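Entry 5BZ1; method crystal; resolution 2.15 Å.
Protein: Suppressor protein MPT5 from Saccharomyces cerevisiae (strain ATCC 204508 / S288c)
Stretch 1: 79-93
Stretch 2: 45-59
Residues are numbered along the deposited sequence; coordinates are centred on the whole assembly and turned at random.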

ATOM      1  N   THR A  79      -5.508 -18.868 -23.962  1.00 30.67           N
ATOM      2  CA  THR A  79      -5.628 -19.901 -22.938  1.00 35.06           C
ATOM      3  C   THR A  79      -4.498 -20.929 -23.062  1.00 34.44           C
ATOM      4  O   THR A  79      -3.913 -21.348 -22.058  1.00 30.59           O
ATOM      5  CB  THR A  79      -7.001 -20.597 -23.004  1.00 37.55           C
ATOM      6  OG1 THR A  79      -8.033 -19.636 -22.748  1.00 38.29           O
ATOM      7  CG2 THR A  79      -7.094 -21.707 -21.972  1.00 36.96           C
ATOM      8  N   LEU A  80      -4.183 -21.322 -24.294  1.00 31.13           N
ATOM      9  CA  LEU A  80      -3.095 -22.267 -24.528  1.00 33.12           C
ATOM     10  C   LEU A  80      -1.744 -21.665 -24.140  1.00 31.23           C
ATOM     11  O   LEU A  80      -0.908 -22.348 -23.545  1.00 31.90           O
ATOM     12  CB  LEU A  80      -3.088 -22.741 -25.984  1.00 29.16           C
ATOM     13  CG  LEU A  80      -1.982 -23.723 -26.371  1.00 36.77           C
ATOM     14  CD1 LEU A  80      -1.951 -24.898 -25.407  1.00 38.35           C
ATOM     15  CD2 LEU A  80      -2.157 -24.214 -27.805  1.00 33.37           C
ATOM     16  N   LEU A  81      -1.538 -20.390 -24.474  1.00 31.37           N
ATOM     17  CA  LEU A  81      -0.326 -19.669 -24.077  1.00 31.88           C
ATOM     18  C   LEU A  81      -0.152 -19.677 -22.557  1.00 30.33           C
ATOM     19  O   LEU A  81       0.934 -19.960 -22.045  1.00 27.02           O
ATOM     20  CB  LEU A  81      -0.363 -18.225 -24.593  1.00 33.58           C
ATOM     21  CG  LEU A  81       0.590 -17.214 -23.939  1.00 40.78           C
ATOM     22  CD1 LEU A  81       2.040 -17.579 -24.182  1.00 40.05           C
ATOM     23  CD2 LEU A  81       0.323 -15.797 -24.425  1.00 36.82           C
ATOM     24  N   ILE A  82      -1.228 -19.362 -21.844  1.00 26.98           N
ATOM     25  CA  ILE A  82      -1.190 -19.307 -20.389  1.00 25.68           C
ATOM     26  C   ILE A  82      -1.026 -20.709 -19.793  1.00 28.90           C
ATOM     27  O   ILE A  82      -0.311 -20.889 -18.808  1.00 27.17           O
ATOM     28  CB  ILE A  82      -2.441 -18.601 -19.825  1.00 30.23           C
ATOM     29  CG1 ILE A  82      -2.424 -17.121 -20.212  1.00 27.57           C
ATOM     30  CG2 ILE A  82      -2.518 -18.744 -18.312  1.00 28.12           C
ATOM     31  CD1 ILE A  82      -3.664 -16.347 -19.785  1.00 28.97           C
ATOM     32  N   GLN A  83      -1.679 -21.696 -20.404  1.00 30.18           N
ATOM     33  CA  GLN A  83      -1.522 -23.091 -19.997  1.00 37.37           C
ATOM     34  C   GLN A  83      -0.065 -23.535 -20.080  1.00 39.23           C
ATOM     35  O   GLN A  83       0.390 -24.347 -19.277  1.00 37.40           O
ATOM     36  CB  GLN A  83      -2.392 -24.010 -20.862  1.00 35.73           C
ATOM     37  CG  GLN A  83      -3.749 -24.357 -20.256  1.00 40.49           C
ATOM     38  CD  GLN A  83      -4.723 -24.921 -21.279  1.00 55.71           C
ATOM     39  OE1 GLN A  83      -4.444 -24.936 -22.480  1.00 63.56           O
ATOM     40  NE2 GLN A  83      -5.874 -25.388 -20.808  1.00 52.11           N
ATOM     41  N   THR A  84       0.659 -22.995 -21.055  1.00 36.16           N
ATOM     42  CA  THR A  84       2.045 -23.380 -21.287  1.00 35.66           C
ATOM     43  C   THR A  84       2.993 -22.813 -20.224  1.00 33.57           C
ATOM     44  O   THR A  84       3.931 -23.487 -19.799  1.00 34.99           O
ATOM     45  CB  THR A  84       2.523 -22.939 -22.688  1.00 35.71           C
ATOM     46  OG1 THR A  84       1.608 -23.419 -23.681  1.00 34.80           O
ATOM     47  CG2 THR A  84       3.914 -23.480 -22.983  1.00 35.49           C
ATOM     48  N   ILE A  85       2.739 -21.582 -19.787  1.00 28.42           N
ATOM     49  CA  ILE A  85       3.715 -20.863 -18.971  1.00 31.48           C
ATOM     50  C   ILE A  85       3.331 -20.586 -17.516  1.00 32.08           C
ATOM     51  O   ILE A  85       4.144 -20.045 -16.768  1.00 34.24           O
ATOM     52  CB  ILE A  85       4.157 -19.537 -19.653  1.00 29.57           C
ATOM     53  CG1 ILE A  85       2.956 -18.636 -19.945  1.00 29.08           C
ATOM     54  CG2 ILE A  85       4.921 -19.821 -20.939  1.00 25.67           C
ATOM     55  CD1 ILE A  85       2.592 -17.691 -18.823  1.00 26.59           C
ATOM     56  N   TYR A  86       2.110 -20.931 -17.111  1.00 29.48           N
ATOM     57  CA  TYR A  86       1.685 -20.647 -15.734  1.00 34.91           C
ATOM     58  C   TYR A  86       2.578 -21.236 -14.624  1.00 29.57           C
ATOM     59  O   TYR A  86       2.741 -20.600 -13.582  1.00 31.09           O
ATOM     60  CB  TYR A  86       0.193 -20.957 -15.496  1.00 32.04           C
ATOM     61  CG  TYR A  86      -0.163 -22.414 -15.265  1.00 32.18           C
ATOM     62  CD1 TYR A  86      -0.038 -22.997 -14.006  1.00 29.76           C
ATOM     63  CD2 TYR A  86      -0.659 -23.194 -16.297  1.00 26.85           C
ATOM     64  CE1 TYR A  86      -0.373 -24.324 -13.796  1.00 34.29           C
ATOM     65  CE2 TYR A  86      -0.997 -24.515 -16.097  1.00 31.08           C
ATOM     66  CZ  TYR A  86      -0.852 -25.075 -14.849  1.00 35.46           C
ATOM     67  OH  TYR A  86      -1.194 -26.392 -14.662  1.00 36.71           O
ATOM     68  N   PRO A  87       3.172 -22.431 -14.838  1.00 27.97           N
ATOM     69  CA  PRO A  87       4.071 -22.881 -13.765  1.00 31.53           C
ATOM     70  C   PRO A  87       5.315 -21.994 -13.593  1.00 31.20           C
ATOM     71  O   PRO A  87       5.984 -22.102 -12.564  1.00 29.96           O
ATOM     72  CB  PRO A  87       4.499 -24.279 -14.229  1.00 31.49           C
ATOM     73  CG  PRO A  87       3.400 -24.738 -15.146  1.00 29.81           C
ATOM     74  CD  PRO A  87       2.951 -23.489 -15.847  1.00 27.87           C
ATOM     75  N   ASN A  88       5.610 -21.137 -14.569  1.00 27.22           N
ATOM     76  CA  ASN A  88       6.854 -20.370 -14.565  1.00 28.33           C
ATOM     77  C   ASN A  88       6.710 -18.902 -14.176  1.00 28.29           C
ATOM     78  O   ASN A  88       7.620 -18.109 -14.421  1.00 29.66           O
ATOM     79  CB  ASN A  88       7.533 -20.450 -15.935  1.00 22.19           C
ATOM     80  CG  ASN A  88       7.608 -21.863 -16.465  1.00 32.43           C
ATOM     81  OD1 ASN A  88       8.309 -22.712 -15.912  1.00 33.51           O
ATOM     82  ND2 ASN A  88       6.889 -22.124 -17.550  1.00 25.26           N
ATOM     83  N   VAL A  89       5.582 -18.543 -13.568  1.00 25.00           N
ATOM     84  CA  VAL A  89       5.294 -17.140 -13.264  1.00 26.07           C
ATOM     85  C   VAL A  89       6.324 -16.461 -12.353  1.00 27.56           C
ATOM     86  O   VAL A  89       6.553 -15.260 -12.480  1.00 27.27           O
ATOM     87  CB  VAL A  89       3.868 -16.937 -12.694  1.00 29.21           C
ATOM     88  CG1 VAL A  89       2.821 -17.193 -13.770  1.00 24.62           C
ATOM     89  CG2 VAL A  89       3.629 -17.844 -11.492  1.00 24.97           C
ATOM     90  N   PHE A  90       6.940 -17.215 -11.445  1.00 24.53           N
ATOM     91  CA  PHE A  90       7.979 -16.639 -10.592  1.00 26.61           C
ATOM     92  C   PHE A  90       9.190 -16.219 -11.411  1.00 26.68           C
ATOM     93  O   PHE A  90       9.681 -15.097 -11.282  1.00 28.15           O
ATOM     94  CB  PHE A  90       8.426 -17.608  -9.490  1.00 24.81           C
ATOM     95  CG  PHE A  90       9.564 -17.076  -8.651  1.00 30.02           C
ATOM     96  CD1 PHE A  90       9.328 -16.123  -7.669  1.00 29.98           C
ATOM     97  CD2 PHE A  90      10.868 -17.519  -8.851  1.00 27.24           C
ATOM     98  CE1 PHE A  90      10.371 -15.620  -6.895  1.00 28.03           C
ATOM     99  CE2 PHE A  90      11.917 -17.022  -8.083  1.00 30.20           C
ATOM    100  CZ  PHE A  90      11.666 -16.070  -7.102  1.00 28.83           C
ATOM    101  N   GLN A  91       9.677 -17.136 -12.241  1.00 26.20           N
ATOM    102  CA  GLN A  91      10.826 -16.875 -13.104  1.00 26.72           C
ATOM    103  C   GLN A  91      10.554 -15.703 -14.041  1.00 25.37           C
ATOM    104  O   GLN A  91      11.420 -14.859 -14.283  1.00 29.78           O
ATOM    105  CB  GLN A  91      11.153 -18.123 -13.925  1.00 27.58           C
ATOM    106  CG  GLN A  91      12.161 -17.889 -15.042  1.00 31.04           C
ATOM    107  CD  GLN A  91      12.326 -19.104 -15.924  1.00 34.36           C
ATOM    108  OE1 GLN A  91      11.561 -20.062 -15.821  1.00 35.61           O
ATOM    109  NE2 GLN A  91      13.327 -19.074 -16.795  1.00 39.29           N
ATOM    110  N   ILE A  92       9.334 -15.659 -14.563  1.00 23.32           N
ATOM    111  CA  ILE A  92       8.931 -14.602 -15.472  1.00 20.46           C
ATOM    112  C   ILE A  92       8.843 -13.244 -14.768  1.00 23.73           C
ATOM    113  O   ILE A  92       9.310 -12.236 -15.297  1.00 24.33           O
ATOM    114  CB  ILE A  92       7.585 -14.945 -16.129  1.00 24.56           C
ATOM    115  CG1 ILE A  92       7.738 -16.172 -17.036  1.00 22.82           C
ATOM    116  CG2 ILE A  92       7.060 -13.767 -16.923  1.00 19.69           C
ATOM    117  CD1 ILE A  92       6.419 -16.756 -17.523  1.00 23.07           C
ATOM    118  N   SER A  93       8.255 -13.225 -13.575  1.00 20.66           N
ATOM    119  CA  SER A  93       8.011 -11.979 -12.852  1.00 25.26           C
ATOM    120  C   SER A  93       9.286 -11.257 -12.398  1.00 28.75           C
ATOM    121  O   SER A  93       9.325 -10.028 -12.357  1.00 28.81           O
ATOM    122  CB  SER A  93       7.091 -12.236 -11.656  1.00 24.92           C
ATOM    123  OG  SER A  93       5.877 -12.830 -12.073  1.00 29.59           O
TER
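Stretch 2, residues 45-59: MYEQIKPFFLDLILD

What fills the apolar centre of the contact? Phe53 and Leu81 do, for the CD1 methyl of Leu81 lies over one face of the Phe53 ring, 3.5 Å from its centroid and 18° off the normal, a CH-pi contact. Beside them Ile85 inserts its CG2, 4.0 Å from CB of Phe53, 3.8 Å from N of Leu54 and 4.1 Å from CD1 of Ile57. This single methyl thus meets two adjacent residues, Phe53 and Leu54, and Ile57 about a turn further on, and there the backbones come close: CA of Ile85 and CA of Leu54 are 6.1 Å apart.

How do the backbones run to allow this? Each stretch is a helix, a short 3-10 segment and a second helix, and in stretch 2 the second helix gives way to loop at Leu58. Helix 53-57 crosses helix 79-85 at -88°, nearly perpendicular, with the axes 10.3 Å apart at closest approach. Against helix 89-93 it runs roughly parallel instead, at 21° and 11.0 Å, and Leu54 and Ile57 touch residues of both helices of stretch 1.

What does the second helix of stretch 1 pack against? Ile92 packs its CG2 3.7 Å from CG2 of Ile57 and its CG1 3.7 Å from CD1 of Leu54, while its CA lies 4.0 Å from CD2 of Leu58.

Where does the contact turn polar? At its margins, though no hydrogen bond joins the stretches. Gln91 lays its amide along leucines, NE2 3.5 Å from CD1 of Leu58 and OE1 3.8 Å from CD2 of Leu54. Thr84 OG1 sits at the edge of the Phe53 ring, 3.9 Å from CD2, but donates its hydrogen bond within its own helix, to O of Leu80 at 2.7 Å. Farther along, OH of Tyr46 approaches CB of Leu80 to 3.2 Å, yet it is hydrogen-bonded to a residue just outside the stretches.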

ATOM      1  N   MET A  45       2.288 -17.613 -37.278  1.00 38.31           N
ATOM      2  CA  MET A  45       3.279 -17.329 -36.249  1.00 40.14           C
ATOM      3  C   MET A  45       3.064 -18.202 -35.013  1.00 38.98           C
ATOM      4  O   MET A  45       4.010 -18.786 -34.476  1.00 34.47           O
ATOM      5  CB  MET A  45       3.155 -15.857 -35.864  1.00 47.19           C
ATOM      6  CG  MET A  45       4.126 -15.333 -34.854  1.00 49.51           C
ATOM      7  SD  MET A  45       3.559 -13.703 -34.332  1.00 39.58           S
ATOM      8  CE  MET A  45       3.273 -12.903 -35.912  1.00 32.18           C
ATOM      9  N   TYR A  46       1.808 -18.284 -34.581  1.00 35.45           N
ATOM     10  CA  TYR A  46       1.437 -18.963 -33.345  1.00 36.01           C
ATOM     11  C   TYR A  46       1.888 -20.419 -33.314  1.00 38.59           C
ATOM     12  O   TYR A  46       2.499 -20.864 -32.342  1.00 42.21           O
ATOM     13  CB  TYR A  46      -0.080 -18.888 -33.140  1.00 36.36           C
ATOM     14  CG  TYR A  46      -0.540 -19.369 -31.783  1.00 35.89           C
ATOM     15  CD1 TYR A  46      -0.627 -18.493 -30.712  1.00 35.09           C
ATOM     16  CD2 TYR A  46      -0.887 -20.697 -31.573  1.00 35.47           C
ATOM     17  CE1 TYR A  46      -1.042 -18.921 -29.473  1.00 36.93           C
ATOM     18  CE2 TYR A  46      -1.303 -21.139 -30.333  1.00 43.93           C
ATOM     19  CZ  TYR A  46      -1.378 -20.242 -29.286  1.00 43.11           C
ATOM     20  OH  TYR A  46      -1.790 -20.666 -28.045  1.00 42.20           O
ATOM     21  N   GLU A  47       1.581 -21.157 -34.376  1.00 39.80           N
ATOM     22  CA  GLU A  47       1.892 -22.582 -34.430  1.00 43.37           C
ATOM     23  C   GLU A  47       3.393 -22.861 -34.381  1.00 39.07           C
ATOM     24  O   GLU A  47       3.821 -23.898 -33.870  1.00 40.77           O
ATOM     25  CB  GLU A  47       1.275 -23.217 -35.679  1.00 48.65           C
ATOM     26  CG  GLU A  47      -0.244 -23.231 -35.667  1.00 56.19           C
ATOM     27  CD  GLU A  47      -0.809 -23.991 -34.481  1.00 63.07           C
ATOM     28  OE1 GLU A  47      -0.229 -25.032 -34.109  1.00 64.31           O
ATOM     29  OE2 GLU A  47      -1.829 -23.542 -33.919  1.00 64.62           O
ATOM     30  N   GLN A  48       4.185 -21.930 -34.904  1.00 29.66           N
ATOM     31  CA  GLN A  48       5.635 -22.102 -34.946  1.00 32.90           C
ATOM     32  C   GLN A  48       6.342 -21.658 -33.664  1.00 37.86           C
ATOM     33  O   GLN A  48       7.394 -22.193 -33.318  1.00 45.93           O
ATOM     34  CB  GLN A  48       6.235 -21.384 -36.162  1.00 35.39           C
ATOM     35  CG  GLN A  48       5.885 -22.028 -37.514  1.00 38.96           C
ATOM     36  CD  GLN A  48       6.646 -21.405 -38.676  1.00 48.59           C
ATOM     37  OE1 GLN A  48       7.650 -20.716 -38.480  1.00 45.04           O
ATOM     38  NE2 GLN A  48       6.172 -21.648 -39.892  1.00 62.85           N
ATOM     39  N   ILE A  49       5.769 -20.690 -32.957  1.00 35.03           N
ATOM     40  CA  ILE A  49       6.438 -20.135 -31.780  1.00 35.27           C
ATOM     41  C   ILE A  49       5.929 -20.711 -30.454  1.00 34.30           C
ATOM     42  O   ILE A  49       6.551 -20.507 -29.411  1.00 38.11           O
ATOM     43  CB  ILE A  49       6.353 -18.590 -31.739  1.00 36.10           C
ATOM     44  CG1 ILE A  49       4.932 -18.130 -31.405  1.00 37.29           C
ATOM     45  CG2 ILE A  49       6.839 -17.987 -33.059  1.00 34.28           C
ATOM     46  CD1 ILE A  49       4.794 -16.622 -31.293  1.00 42.24           C
ATOM     47  N   LYS A  50       4.809 -21.430 -30.494  1.00 31.10           N
ATOM     48  CA  LYS A  50       4.219 -21.990 -29.271  1.00 31.27           C
ATOM     49  C   LYS A  50       5.123 -22.900 -28.406  1.00 32.96           C
ATOM     50  O   LYS A  50       4.979 -22.906 -27.183  1.00 36.68           O
ATOM     51  CB  LYS A  50       2.846 -22.634 -29.539  1.00 32.73           C
ATOM     52  CG  LYS A  50       2.822 -23.775 -30.546  1.00 39.86           C
ATOM     53  CD  LYS A  50       1.407 -24.320 -30.696  1.00 43.83           C
ATOM     54  CE  LYS A  50       1.397 -25.642 -31.449  1.00 51.58           C
ATOM     55  NZ  LYS A  50       0.015 -26.169 -31.624  1.00 56.10           N
ATOM     56  N   PRO A  51       6.059 -23.658 -29.019  1.00 31.78           N
ATOM     57  CA  PRO A  51       6.954 -24.395 -28.118  1.00 28.22           C
ATOM     58  C   PRO A  51       7.940 -23.472 -27.404  1.00 30.01           C
ATOM     59  O   PRO A  51       8.612 -23.921 -26.474  1.00 28.52           O
ATOM     60  CB  PRO A  51       7.732 -25.319 -29.068  1.00 29.54           C
ATOM     61  CG  PRO A  51       6.899 -25.401 -30.312  1.00 34.15           C
ATOM     62  CD  PRO A  51       6.237 -24.068 -30.426  1.00 29.62           C
ATOM     63  N   PHE A  52       8.025 -22.214 -27.836  1.00 30.12           N
ATOM     64  CA  PHE A  52       9.030 -21.285 -27.328  1.00 28.94           C
ATOM     65  C   PHE A  52       8.427 -20.118 -26.548  1.00 25.57           C
ATOM     66  O   PHE A  52       9.088 -19.093 -26.356  1.00 28.51           O
ATOM     67  CB  PHE A  52       9.859 -20.721 -28.488  1.00 33.22           C
ATOM     68  CG  PHE A  52      10.491 -21.770 -29.358  1.00 38.19           C
ATOM     69  CD1 PHE A  52      11.757 -22.254 -29.069  1.00 38.21           C
ATOM     70  CD2 PHE A  52       9.830 -22.258 -30.476  1.00 42.22           C
ATOM     71  CE1 PHE A  52      12.350 -23.216 -29.871  1.00 40.69           C
ATOM     72  CE2 PHE A  52      10.417 -23.219 -31.285  1.00 43.12           C
ATOM     73  CZ  PHE A  52      11.677 -23.699 -30.981  1.00 39.88           C
ATOM     74  N   PHE A  53       7.182 -20.274 -26.105  1.00 22.17           N
ATOM     75  CA  PHE A  53       6.474 -19.218 -25.384  1.00 31.80           C
ATOM     76  C   PHE A  53       7.271 -18.641 -24.212  1.00 26.16           C
ATOM     77  O   PHE A  53       7.383 -17.422 -24.075  1.00 32.69           O
ATOM     78  CB  PHE A  53       5.116 -19.725 -24.895  1.00 34.70           C
ATOM     79  CG  PHE A  53       4.035 -19.655 -25.933  1.00 35.39           C
ATOM     80  CD1 PHE A  53       4.061 -18.667 -26.907  1.00 36.46           C
ATOM     81  CD2 PHE A  53       2.991 -20.572 -25.935  1.00 33.30           C
ATOM     82  CE1 PHE A  53       3.068 -18.590 -27.870  1.00 38.62           C
ATOM     83  CE2 PHE A  53       1.993 -20.501 -26.894  1.00 31.94           C
ATOM     84  CZ  PHE A  53       2.032 -19.511 -27.862  1.00 34.59           C
ATOM     85  N   LEU A  54       7.827 -19.515 -23.378  1.00 24.96           N
ATOM     86  CA  LEU A  54       8.598 -19.064 -22.223  1.00 28.78           C
ATOM     87  C   LEU A  54       9.864 -18.333 -22.661  1.00 28.12           C
ATOM     88  O   LEU A  54      10.211 -17.290 -22.101  1.00 26.90           O
ATOM     89  CB  LEU A  54       8.963 -20.234 -21.308  1.00 26.48           C
ATOM     90  CG  LEU A  54       9.809 -19.843 -20.091  1.00 32.12           C
ATOM     91  CD1 LEU A  54       9.055 -18.851 -19.212  1.00 24.01           C
ATOM     92  CD2 LEU A  54      10.224 -21.065 -19.286  1.00 29.39           C
ATOM     93  N   ASP A  55      10.538 -18.878 -23.673  1.00 27.05           N
ATOM     94  CA  ASP A  55      11.773 -18.293 -24.186  1.00 29.60           C
ATOM     95  C   ASP A  55      11.534 -16.871 -24.702  1.00 30.10           C
ATOM     96  O   ASP A  55      12.284 -15.949 -24.382  1.00 31.81           O
ATOM     97  CB  ASP A  55      12.344 -19.169 -25.307  1.00 32.92           C
ATOM     98  CG  ASP A  55      12.390 -20.643 -24.935  1.00 35.06           C
ATOM     99  OD1 ASP A  55      13.498 -21.178 -24.718  1.00 38.25           O
ATOM    100  OD2 ASP A  55      11.309 -21.264 -24.859  1.00 37.06           O
ATOM    101  N   LEU A  56      10.476 -16.704 -25.490  1.00 24.02           N
ATOM    102  CA  LEU A  56      10.140 -15.412 -26.079  1.00 25.16           C
ATOM    103  C   LEU A  56       9.733 -14.377 -25.026  1.00 29.83           C
ATOM    104  O   LEU A  56      10.130 -13.212 -25.099  1.00 26.56           O
ATOM    105  CB  LEU A  56       9.030 -15.581 -27.117  1.00 28.49           C
ATOM    106  CG  LEU A  56       9.404 -16.466 -28.304  1.00 35.61           C
ATOM    107  CD1 LEU A  56       8.251 -16.583 -29.289  1.00 34.99           C
ATOM    108  CD2 LEU A  56      10.641 -15.924 -28.998  1.00 31.24           C
ATOM    109  N   ILE A  57       8.945 -14.815 -24.048  1.00 26.05           N
ATOM    110  CA  ILE A  57       8.509 -13.962 -22.943  1.00 25.60           C
ATOM    111  C   ILE A  57       9.703 -13.337 -22.216  1.00 27.65           C
ATOM    112  O   ILE A  57       9.633 -12.200 -21.742  1.00 29.14           O
ATOM    113  CB  ILE A  57       7.618 -14.766 -21.964  1.00 29.19           C
ATOM    114  CG1 ILE A  57       6.186 -14.832 -22.494  1.00 27.27           C
ATOM    115  CG2 ILE A  57       7.630 -14.164 -20.562  1.00 27.30           C
ATOM    116  CD1 ILE A  57       5.310 -15.849 -21.786  1.00 29.99           C
ATOM    117  N   LEU A  58      10.807 -14.078 -22.165  1.00 29.55           N
ATOM    118  CA  LEU A  58      12.012 -13.626 -21.480  1.00 30.84           C
ATOM    119  C   LEU A  58      13.003 -12.915 -22.407  1.00 32.34           C
ATOM    120  O   LEU A  58      14.055 -12.453 -21.958  1.00 32.75           O
ATOM    121  CB  LEU A  58      12.697 -14.816 -20.805  1.00 28.63           C
ATOM    122  CG  LEU A  58      11.823 -15.615 -19.838  1.00 27.32           C
ATOM    123  CD1 LEU A  58      12.560 -16.840 -19.330  1.00 28.82           C
ATOM    124  CD2 LEU A  58      11.393 -14.743 -18.673  1.00 28.77           C
ATOM    125  N   ASP A  59      12.664 -12.818 -23.690  1.00 30.45           N
ATOM    126  CA  ASP A  59      13.602 -12.318 -24.692  1.00 30.16           C
ATOM    127  C   ASP A  59      13.532 -10.798 -24.836  1.00 30.83           C
ATOM    128  O   ASP A  59      12.445 -10.219 -24.788  1.00 29.44           O
ATOM    129  CB  ASP A  59      13.328 -12.987 -26.040  1.00 28.51           C
ATOM    130  CG  ASP A  59      14.418 -12.721 -27.057  1.00 33.44           C
ATOM    131  OD1 ASP A  59      15.429 -13.457 -27.049  1.00 34.32           O
ATOM    132  OD2 ASP A  59      14.266 -11.773 -27.857  1.00 30.54           O
TER